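Local coordinates for protein redox-sensing transcriptional repressor rex (PDB 3WG9) that represses transcription as a winged-helix, Rossmann-fold homodimer that senses redox levels, probably through the NADH/NAD(+) balance, at the interface of chains A and B. Residues are numbered along the deposited sequence; one frame, centred on the assembly and turned at random. Chains: chain A/B, Redox-sensing transcriptional repressor rex.

The interface of chains A and B. Residues chain A 196, 199-200, 203; chain B 81, 106, 110.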
ATOM      1  N   SER A 196       3.319  -4.504  -3.776  1.00 29.55           N
ATOM      2  CA  SER A 196       4.584  -5.203  -3.538  1.00 30.04           C
ATOM      3  C   SER A 196       5.559  -4.343  -2.696  1.00 30.18           C
ATOM      4  O   SER A 196       6.485  -4.916  -2.070  1.00 32.32           O
ATOM      5  CB  SER A 196       5.271  -5.646  -4.840  1.00 31.38           C
ATOM      6  OG  SER A 196       5.462  -4.515  -5.669  1.00 35.64           O
ATOM      7  N   LEU A 199       4.767  -5.786   0.537  1.00 24.30           N
ATOM      8  CA  LEU A 199       5.121  -7.225   0.712  1.00 27.19           C
ATOM      9  C   LEU A 199       6.632  -7.457   0.747  1.00 28.07           C
ATOM     10  O   LEU A 199       7.123  -8.294   1.510  1.00 26.15           O
ATOM     11  CB  LEU A 199       4.542  -8.035  -0.443  1.00 26.86           C
ATOM     12  CG  LEU A 199       4.752  -9.543  -0.425  1.00 31.48           C
ATOM     13  CD1 LEU A 199       4.162 -10.091   0.841  1.00 28.59           C
ATOM     14  CD2 LEU A 199       4.167 -10.149  -1.730  1.00 32.91           C
ATOM     15  N   PHE A 200       7.366  -6.688  -0.078  1.00 26.95           N
ATOM     16  CA  PHE A 200       8.791  -6.966  -0.217  1.00 29.80           C
ATOM     17  C   PHE A 200       9.547  -6.458   1.043  1.00 28.63           C
ATOM     18  O   PHE A 200      10.692  -6.840   1.239  1.00 31.01           O
ATOM     19  CB  PHE A 200       9.398  -6.362  -1.496  1.00 28.55           C
ATOM     20  CG  PHE A 200       8.895  -7.014  -2.800  1.00 32.58           C
ATOM     21  CD1 PHE A 200       8.161  -8.189  -2.781  1.00 32.53           C
ATOM     22  CD2 PHE A 200       9.177  -6.421  -4.026  1.00 33.96           C
ATOM     23  CE1 PHE A 200       7.712  -8.769  -3.987  1.00 34.18           C
ATOM     24  CE2 PHE A 200       8.737  -6.982  -5.221  1.00 33.00           C
ATOM     25  CZ  PHE A 200       7.979  -8.150  -5.175  1.00 31.88           C
ATOM     26  N   SER A 203       9.566  -9.941   3.001  1.00 26.83           N
ATOM     27  CA  SER A 203      10.676 -10.810   2.603  1.00 29.24           C
ATOM     28  C   SER A 203      11.998 -10.219   3.080  1.00 30.16           C
ATOM     29  O   SER A 203      12.894 -10.962   3.496  1.00 32.13           O
ATOM     30  CB  SER A 203      10.721 -11.025   1.102  1.00 29.64           C
ATOM     31  OG  SER A 203      10.453  -9.821   0.407  1.00 30.99           O
TER
ATOM     32  N   LEU B  81      14.247 -11.781  -2.413  1.00 36.15           N
ATOM     33  CA  LEU B  81      13.407 -12.265  -3.518  1.00 36.85           C
ATOM     34  C   LEU B  81      14.032 -13.403  -4.339  1.00 41.01           C
ATOM     35  O   LEU B  81      13.383 -13.927  -5.225  1.00 42.06           O
ATOM     36  CB  LEU B  81      12.890 -11.125  -4.406  1.00 34.82           C
ATOM     37  CG  LEU B  81      12.150 -10.028  -3.609  1.00 37.48           C
ATOM     38  CD1 LEU B  81      11.775  -8.915  -4.532  1.00 35.24           C
ATOM     39  CD2 LEU B  81      10.861 -10.602  -3.031  1.00 37.31           C
ATOM     40  N   GLU B 106       2.819 -12.475  -8.015  1.00 79.20           N
ATOM     41  CA  GLU B 106       3.967 -12.462  -7.101  1.00 77.99           C
ATOM     42  C   GLU B 106       4.308 -13.893  -6.625  1.00 77.91           C
ATOM     43  O   GLU B 106       4.998 -14.046  -5.606  1.00 77.63           O
ATOM     44  CB  GLU B 106       3.679 -11.638  -5.825  1.00 77.12           C
ATOM     45  CG  GLU B 106       3.560 -10.129  -5.955  1.00 76.86           C
ATOM     46  CD  GLU B 106       4.519  -9.548  -6.962  1.00 78.95           C
ATOM     47  OE1 GLU B 106       5.616 -10.117  -7.158  1.00 81.17           O
ATOM     48  OE2 GLU B 106       4.171  -8.519  -7.572  1.00 78.70           O
ATOM     49  N   PHE B 110       6.271 -16.134  -3.540  1.00 43.71           N
ATOM     50  CA  PHE B 110       5.345 -16.257  -2.453  1.00 42.42           C
ATOM     51  C   PHE B 110       4.355 -17.380  -2.724  1.00 42.27           C
ATOM     52  O   PHE B 110       3.350 -17.232  -3.435  1.00 43.54           O
ATOM     53  CB  PHE B 110       4.702 -14.904  -2.154  1.00 38.69           C
ATOM     54  CG  PHE B 110       5.715 -13.837  -1.791  1.00 37.43           C
ATOM     55  CD1 PHE B 110       6.030 -13.591  -0.462  1.00 29.91           C
ATOM     56  CD2 PHE B 110       6.378 -13.130  -2.775  1.00 36.83           C
ATOM     57  CE1 PHE B 110       6.950 -12.618  -0.109  1.00 32.12           C
ATOM     58  CE2 PHE B 110       7.295 -12.133  -2.433  1.00 34.73           C
ATOM     59  CZ  PHE B 110       7.586 -11.882  -1.118  1.00 32.45           C
TER
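A:Leu199 and A:Phe200 pack against B:Phe110 and B:Leu81 in the dimer interface of this Rex-family repressor. The chain A residues lie on the C-terminal helix 195-215, which is exchanged between the subunits. In the Rex fold this helix inserts between the winged-helix and Rossmann domains of the partner. The two-fold axis repeats the contact with the chains swapped.

The tight part is apolar. A:Leu199 meets the B:Phe110 ring head-on: its CD2 methyl sits over the middle of one face, 3.7 Å from the ring centroid. With CG anti to the backbone N (chi1 -178°), the branch is thrown across to chain B, and CG lies 3.7 Å from B:Phe110 CZ. The A:Phe200 ring is held on both faces. B:Leu81 CD1 caps the centre of one face, 3.6 Å from the centroid. On the opposite face A:Ser196 CB, from the same helix, sits toward the rim. The other B:Leu81 methyl, CD2, reaches A:Phe200 CD1 at 3.6 Å, so both leucine branches are used. The two phenylalanine rings are nearly parallel but lie side by side, not stacked; their rims meet at A:Phe200 CE1 and B:Phe110 CE2, 3.7 Å apart.

A:Ser203 borders this cluster. Its OG lies in plane at the edge of the B:Phe110 ring. With OG between the backbone N and the carbonyl carbon (chi1 41°), the hydroxyl turns back to its own helix, where OG hydrogen-bonds A:Phe200 O at 3.1 Å from above the carbonyl plane.

The looser side is at B:Glu106, which is poorly ordered. As modelled, its carboxylate is turned about perpendicular to the A:Phe200 ring, with OE1 beside the rim at CZ, but this is uncertain. A:Ser196 CB is loosely near OE2.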